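Long-range contact in beta-lactamase (Nostoc sp., PDB 6NHS), which probably hydrolyses the beta-lactam ring of penicillin-type antibiotics, as a class D serine beta-lactamase: residues I79-R93 with D101-F115. Sequence-based numbering, arbitrary orientation. Where two conformers were deposited one is given.
Sequences ISNDVAILTWDGMQR and DTNIRQAFRNSTVWF. With FMT (formic acid), chain C; EDO (1,2-ethanediol), chain D.
Leu86 and Phe115 illustrate how a very short beta ladder can deliver one side chain onto an aromatic face. Leu86 and Thr102 form an antiparallel hydrogen-bonded pair, and their side chains share one face of this two-stranded sheet. Leu86 N donates to Thr102 O at 3.0 Å, while the return bond from Thr102 N to Leu86 O is nearly straight, at 173°. From that backbone the leucine can be followed outward. Its CB lies 3.5 Å from Phe115 CE2 and also approaches CZ3 of Trp114. CG, turned beside the backbone N (chi1 -65°), stays close to the same CE2 atom. CD1 then settles over the ring face in a CH-pi contact, 3.7 Å from the centroid, whereas CD2 comes near a formic acid molecule probably left from crystallisation. Ile79 CD1 adds a further apolar touch at Phe115 CZ.

Polar contacts hold both flanks. On one, Trp88 N donates to Asp101 OD1 at 2.8 Å, and the CH2 corner of Trp114 packs near Leu86 O. Beyond it, Trp114 CB lies over one face of the Arg93 guanidinium, whose plane is inclined 32° to the indole and which grips Asp89 end-on. On the other flank, in the conformer given, both terminal nitrogens of Arg105 form a salt bridge with Asp82 OD2, carboxylate and guanidinium nearly perpendicular; Asp188 of helix 180-189 is then a second partner. A water joins Asn81 O and Ala84 O to Ile104 N, while Asn103 OD1 caps helix 104-110 by accepting from Gln106 N.

The paired strands join segment 79-93 to the strand before helix 104-110. Side chains carry the contact to helix 113-123, where Leu86 also touches Val118, and Ile79 reaches Ala73 and Leu74 of helix 65-76.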
loop_
_atom_site.group_PDB
_atom_site.type_symbol
_atom_site.label_atom_id
_atom_site.label_comp_id
_atom_site.label_asym_id
_atom_site.label_seq_id
_atom_site.Cartn_x
_atom_site.Cartn_y
_atom_site.Cartn_z
ATOM N N ILE A 79 9.009 15.314 -7.279
ATOM C CA ILE A 79 7.781 16.046 -6.984
ATOM C C ILE A 79 8.061 16.875 -5.733
ATOM O O ILE A 79 8.647 16.373 -4.767
ATOM C CB ILE A 79 6.571 15.099 -6.806
ATOM C CG1 ILE A 79 5.243 15.873 -6.765
ATOM C CG2 ILE A 79 6.713 14.197 -5.565
ATOM C CD1 ILE A 79 4.638 16.129 -8.141
ATOM N N SER A 80 7.694 18.159 -5.766
ATOM C CA SER A 80 8.241 19.081 -4.768
ATOM C C SER A 80 7.545 18.960 -3.415
ATOM O O SER A 80 8.197 19.096 -2.372
ATOM C CB SER A 80 8.170 20.523 -5.281
ATOM O OG SER A 80 6.835 20.896 -5.548
ATOM N N ASN A 81 6.241 18.709 -3.398
ATOM C CA ASN A 81 5.484 18.607 -2.147
ATOM C C ASN A 81 4.145 17.946 -2.469
ATOM O O ASN A 81 3.958 17.400 -3.565
ATOM C CB ASN A 81 5.329 19.983 -1.491
ATOM C CG ASN A 81 4.713 21.000 -2.426
ATOM O OD1 ASN A 81 3.753 20.699 -3.130
ATOM N ND2 ASN A 81 5.274 22.209 -2.453
ATOM N N ASP A 82 3.204 18.005 -1.518
ATOM C CA ASP A 82 1.927 17.300 -1.622
ATOM C C ASP A 82 0.907 17.995 -2.517
ATOM O O ASP A 82 -0.105 17.371 -2.869
ATOM C CB ASP A 82 1.307 17.106 -0.228
ATOM C CG ASP A 82 1.151 18.412 0.529
ATOM O OD1 ASP A 82 2.108 19.222 0.526
ATOM O OD2 ASP A 82 0.067 18.633 1.115
ATOM N N VAL A 83 1.124 19.259 -2.882
ATOM C CA VAL A 83 0.203 19.969 -3.764
ATOM C C VAL A 83 0.774 20.198 -5.156
ATOM O O VAL A 83 0.031 20.662 -6.037
ATOM C CB VAL A 83 -0.263 21.311 -3.152
ATOM C CG1 VAL A 83 -0.996 21.076 -1.811
ATOM C CG2 VAL A 83 0.900 22.267 -2.969
ATOM N N ALA A 84 2.054 19.895 -5.385
ATOM C CA ALA A 84 2.646 20.065 -6.706
ATOM C C ALA A 84 1.847 19.282 -7.744
ATOM O O ALA A 84 1.436 18.141 -7.508
ATOM C CB ALA A 84 4.114 19.606 -6.699
ATOM N N ILE A 85 1.633 19.902 -8.901
ATOM C CA ILE A 85 0.733 19.378 -9.927
ATOM C C ILE A 85 1.538 18.632 -10.979
ATOM O O ILE A 85 2.603 19.093 -11.407
ATOM C CB ILE A 85 -0.081 20.514 -10.583
ATOM C CG1 ILE A 85 -1.100 21.096 -9.598
ATOM C CG2 ILE A 85 -0.794 20.015 -11.852
ATOM C CD1 ILE A 85 -1.699 22.424 -10.069
ATOM N N LEU A 86 1.040 17.465 -11.384
ATOM C CA LEU A 86 1.375 16.887 -12.676
ATOM C C LEU A 86 0.125 16.934 -13.543
ATOM O O LEU A 86 -0.980 16.639 -13.068
ATOM C CB LEU A 86 1.882 15.448 -12.547
ATOM C CG LEU A 86 3.197 15.203 -11.803
ATOM C CD1 LEU A 86 3.530 13.701 -11.810
ATOM C CD2 LEU A 86 4.339 16.010 -12.401
ATOM N N THR A 87 0.289 17.322 -14.801
ATOM C CA THR A 87 -0.876 17.534 -15.646
ATOM C C THR A 87 -1.234 16.274 -16.428
ATOM O O THR A 87 -0.372 15.492 -16.837
ATOM C CB THR A 87 -0.657 18.705 -16.610
ATOM O OG1 THR A 87 0.583 18.545 -17.318
ATOM C CG2 THR A 87 -0.646 20.033 -15.850
ATOM N N TRP A 88 -2.533 16.093 -16.627
ATOM C CA TRP A 88 -3.034 15.013 -17.466
ATOM C C TRP A 88 -2.546 15.187 -18.904
ATOM O O TRP A 88 -2.514 16.303 -19.434
ATOM C CB TRP A 88 -4.564 15.019 -17.385
ATOM C CG TRP A 88 -5.299 14.105 -18.297
ATOM C CD1 TRP A 88 -5.079 12.775 -18.484
ATOM C CD2 TRP A 88 -6.429 14.447 -19.103
ATOM N NE1 TRP A 88 -5.988 12.274 -19.392
ATOM C CE2 TRP A 88 -6.829 13.283 -19.780
ATOM C CE3 TRP A 88 -7.129 15.639 -19.337
ATOM C CZ2 TRP A 88 -7.906 13.266 -20.671
ATOM C CZ3 TRP A 88 -8.198 15.621 -20.229
ATOM C CH2 TRP A 88 -8.574 14.441 -20.881
ATOM N N ASP A 89 -2.157 14.075 -19.542
ATOM C CA ASP A 89 -1.650 14.124 -20.913
ATOM C C ASP A 89 -2.750 14.127 -21.973
ATOM O O ASP A 89 -2.435 14.056 -23.168
ATOM C CB ASP A 89 -0.689 12.957 -21.175
ATOM C CG ASP A 89 -1.360 11.594 -21.071
ATOM O OD1 ASP A 89 -2.595 11.511 -20.870
ATOM O OD2 ASP A 89 -0.630 10.589 -21.191
ATOM N N GLY A 90 -4.022 14.200 -21.581
ATOM C CA GLY A 90 -5.106 14.214 -22.548
ATOM C C GLY A 90 -5.589 12.854 -23.014
ATOM O O GLY A 90 -6.619 12.784 -23.698
HETATM N N MSE A 91 -4.889 11.774 -22.679
HETATM C CA MSE A 91 -5.331 10.440 -23.066
HETATM C C MSE A 91 -6.476 9.963 -22.167
HETATM O O MSE A 91 -6.356 9.958 -20.942
HETATM C CB MSE A 91 -4.172 9.449 -23.008
HETATM C CG MSE A 91 -2.970 9.841 -23.840
HETATM SE SE MSE A 91 -1.533 8.511 -23.685
HETATM C CE MSE A 91 -2.457 7.022 -24.534
ATOM N N GLN A 92 -7.591 9.573 -22.779
ATOM C CA GLN A 92 -8.747 9.111 -22.016
ATOM C C GLN A 92 -8.452 7.732 -21.441
ATOM O O GLN A 92 -8.334 6.753 -22.183
ATOM C CB GLN A 92 -9.990 9.083 -22.902
ATOM C CG GLN A 92 -11.232 9.679 -22.251
ATOM C CD GLN A 92 -11.152 11.190 -22.118
ATOM O OE1 GLN A 92 -10.449 11.853 -22.880
ATOM N NE2 GLN A 92 -11.873 11.741 -21.148
ATOM N N ARG A 93 -8.320 7.645 -20.121
ATOM C CA ARG A 93 -8.063 6.373 -19.469
ATOM C C ARG A 93 -9.351 5.851 -18.830
ATOM O O ARG A 93 -10.423 6.451 -18.959
ATOM C CB ARG A 93 -6.911 6.514 -18.465
ATOM C CG ARG A 93 -5.556 6.703 -19.145
ATOM C CD ARG A 93 -4.408 6.845 -18.162
ATOM N NE ARG A 93 -3.147 7.048 -18.871
ATOM C CZ ARG A 93 -2.729 8.222 -19.336
ATOM N NH1 ARG A 93 -3.466 9.313 -19.160
ATOM N NH2 ARG A 93 -1.569 8.306 -19.979
ATOM N N ASP A 101 -5.854 16.883 -14.306
ATOM C CA ASP A 101 -4.639 17.252 -13.581
ATOM C C ASP A 101 -4.789 16.885 -12.107
ATOM O O ASP A 101 -5.892 16.893 -11.557
ATOM C CB ASP A 101 -4.363 18.760 -13.693
ATOM C CG ASP A 101 -4.262 19.252 -15.126
ATOM O OD1 ASP A 101 -4.023 18.448 -16.047
ATOM O OD2 ASP A 101 -4.394 20.474 -15.324
ATOM N N THR A 102 -3.677 16.564 -11.447
ATOM C CA THR A 102 -3.798 16.123 -10.060
ATOM C C THR A 102 -2.486 16.384 -9.319
ATOM O O THR A 102 -1.512 16.886 -9.884
ATOM C CB THR A 102 -4.225 14.649 -10.001
ATOM O OG1 THR A 102 -4.728 14.330 -8.694
ATOM C CG2 THR A 102 -3.061 13.725 -10.340
ATOM N N ASN A 103 -2.489 16.077 -8.027
ATOM C CA ASN A 103 -1.306 16.153 -7.185
ATOM C C ASN A 103 -1.155 14.802 -6.499
ATOM O O ASN A 103 -1.981 13.900 -6.683
ATOM C CB ASN A 103 -1.405 17.320 -6.182
ATOM C CG ASN A 103 -2.583 17.184 -5.208
ATOM O OD1 ASN A 103 -2.861 16.106 -4.689
ATOM N ND2 ASN A 103 -3.263 18.303 -4.939
ATOM N N ILE A 104 -0.105 14.657 -5.688
ATOM C CA ILE A 104 0.201 13.330 -5.167
ATOM C C ILE A 104 -0.833 12.897 -4.134
ATOM O O ILE A 104 -1.122 11.699 -4.004
ATOM C CB ILE A 104 1.646 13.279 -4.621
ATOM C CG1 ILE A 104 2.099 11.829 -4.417
ATOM C CG2 ILE A 104 1.786 14.063 -3.317
ATOM C CD1 ILE A 104 3.576 11.707 -4.055
ATOM N N ARG A 105 -1.424 13.844 -3.396
ATOM C CA ARG A 105 -2.445 13.476 -2.421
ATOM C C ARG A 105 -3.683 12.916 -3.110
ATOM O O ARG A 105 -4.232 11.893 -2.685
ATOM C CB ARG A 105 -2.823 14.678 -1.550
ATOM C CG ARG A 105 -4.000 14.386 -0.610
ATOM C CD ARG A 105 -4.368 15.579 0.268
ATOM N NE ARG A 105 -3.354 15.823 1.288
ATOM C CZ ARG A 105 -2.394 16.735 1.185
ATOM N NH1 ARG A 105 -2.321 17.513 0.109
ATOM N NH2 ARG A 105 -1.511 16.875 2.167
ATOM N N GLN A 106 -4.142 13.581 -4.174
ATOM C CA GLN A 106 -5.319 13.099 -4.882
ATOM C C GLN A 106 -4.989 11.893 -5.758
ATOM O O GLN A 106 -5.835 11.001 -5.914
ATOM C CB GLN A 106 -5.946 14.232 -5.707
ATOM C CG GLN A 106 -6.423 15.440 -4.863
ATOM C CD GLN A 106 -7.373 15.025 -3.747
ATOM O OE1 GLN A 106 -8.362 14.327 -3.982
ATOM N NE2 GLN A 106 -7.064 15.435 -2.521
ATOM N N ALA A 107 -3.776 11.834 -6.323
ATOM C CA ALA A 107 -3.377 10.638 -7.064
ATOM C C ALA A 107 -3.334 9.421 -6.146
ATOM O O ALA A 107 -3.737 8.317 -6.539
ATOM C CB ALA A 107 -2.021 10.856 -7.739
ATOM N N PHE A 108 -2.845 9.607 -4.917
ATOM C CA PHE A 108 -2.885 8.537 -3.924
ATOM C C PHE A 108 -4.324 8.139 -3.619
ATOM O O PHE A 108 -4.671 6.952 -3.632
ATOM C CB PHE A 108 -2.170 8.994 -2.652
ATOM C CG PHE A 108 -1.831 7.874 -1.696
ATOM C CD1 PHE A 108 -2.715 7.507 -0.690
ATOM C CD2 PHE A 108 -0.618 7.201 -1.798
ATOM C CE1 PHE A 108 -2.400 6.478 0.195
ATOM C CE2 PHE A 108 -0.299 6.166 -0.911
ATOM C CZ PHE A 108 -1.191 5.812 0.084
ATOM N N ARG A 109 -5.180 9.132 -3.352
ATOM C CA ARG A 109 -6.589 8.875 -3.063
ATOM C C ARG A 109 -7.274 8.121 -4.200
ATOM O O ARG A 109 -8.076 7.207 -3.961
ATOM C CB ARG A 109 -7.297 10.206 -2.799
ATOM C CG ARG A 109 -8.804 10.126 -2.619
ATOM C CD ARG A 109 -9.395 11.533 -2.595
ATOM N NE ARG A 109 -10.822 11.530 -2.280
ATOM C CZ ARG A 109 -11.606 12.602 -2.347
ATOM N NH1 ARG A 109 -11.106 13.771 -2.734
ATOM N NH2 ARG A 109 -12.893 12.501 -2.034
ATOM N N ASN A 110 -6.971 8.487 -5.447
ATOM C CA ASN A 110 -7.679 7.979 -6.610
ATOM C C ASN A 110 -6.978 6.805 -7.277
ATOM O O ASN A 110 -7.454 6.339 -8.314
ATOM C CB ASN A 110 -7.873 9.103 -7.642
ATOM C CG ASN A 110 -8.734 10.238 -7.120
ATOM O OD1 ASN A 110 -9.637 10.027 -6.315
ATOM N ND2 ASN A 110 -8.459 11.456 -7.588
ATOM N N SER A 111 -5.868 6.321 -6.712
ATOM C CA SER A 111 -5.068 5.256 -7.322
ATOM C C SER A 111 -4.694 5.601 -8.763
ATOM O O SER A 111 -4.731 4.753 -9.658
ATOM C CB SER A 111 -5.792 3.905 -7.256
ATOM O OG SER A 111 -6.029 3.508 -5.918
ATOM N N THR A 112 -4.303 6.858 -8.984
ATOM C CA THR A 112 -4.057 7.377 -10.332
ATOM C C THR A 112 -2.701 6.885 -10.827
ATOM O O THR A 112 -1.666 7.495 -10.550
ATOM C CB THR A 112 -4.142 8.898 -10.329
ATOM O OG1 THR A 112 -5.389 9.285 -9.734
ATOM C CG2 THR A 112 -4.081 9.446 -11.754
ATOM N N VAL A 113 -2.720 5.788 -11.593
ATOM C CA VAL A 113 -1.486 5.102 -11.987
ATOM C C VAL A 113 -0.576 6.011 -12.813
ATOM O O VAL A 113 0.643 6.038 -12.604
ATOM C CB VAL A 113 -1.816 3.805 -12.751
ATOM C CG1 VAL A 113 -0.531 3.159 -13.279
ATOM C CG2 VAL A 113 -2.585 2.829 -11.852
ATOM N N TRP A 114 -1.139 6.755 -13.773
ATOM C CA TRP A 114 -0.276 7.515 -14.676
ATOM C C TRP A 114 0.577 8.534 -13.923
ATOM O O TRP A 114 1.726 8.774 -14.303
ATOM C CB TRP A 114 -1.098 8.199 -15.774
ATOM C CG TRP A 114 -1.993 9.344 -15.334
ATOM C CD1 TRP A 114 -3.350 9.303 -15.176
ATOM C CD2 TRP A 114 -1.595 10.692 -15.028
ATOM N NE1 TRP A 114 -3.820 10.536 -14.782
ATOM C CE2 TRP A 114 -2.766 11.405 -14.682
ATOM C CE3 TRP A 114 -0.369 11.366 -15.020
ATOM C CZ2 TRP A 114 -2.742 12.754 -14.326
ATOM C CZ3 TRP A 114 -0.346 12.708 -14.664
ATOM C CH2 TRP A 114 -1.524 13.387 -14.319
ATOM N N PHE A 115 0.036 9.130 -12.856
ATOM C CA PHE A 115 0.803 10.063 -12.032
ATOM C C PHE A 115 2.044 9.383 -11.464
ATOM O O PHE A 115 3.160 9.913 -11.546
ATOM C CB PHE A 115 -0.100 10.597 -10.911
ATOM C CG PHE A 115 0.524 11.681 -10.058
ATOM C CD1 PHE A 115 1.336 11.361 -8.976
ATOM C CD2 PHE A 115 0.254 13.021 -10.311
ATOM C CE1 PHE A 115 1.894 12.361 -8.184
ATOM C CE2 PHE A 115 0.800 14.019 -9.517
ATOM C CZ PHE A 115 1.617 13.692 -8.458
HETATM C C FMT C . 6.449 18.666 -9.501
HETATM O O1 FMT C . 7.057 19.272 -8.611
HETATM O O2 FMT C . 5.708 19.182 -10.350
HETATM C C1 EDO D . -4.927 22.381 -12.391
HETATM O O1 EDO D . -5.463 21.883 -13.619
HETATM C C2 EDO D . -4.106 23.627 -12.686
HETATM O O2 EDO D . -3.079 23.276 -13.622
HETATM O O HOH W 1 1.999 16.519 -5.525
HETATM O O HOH W 2 -2.601 20.911 -5.857
HETATM O O HOH W 3 -3.808 18.681 -18.760
#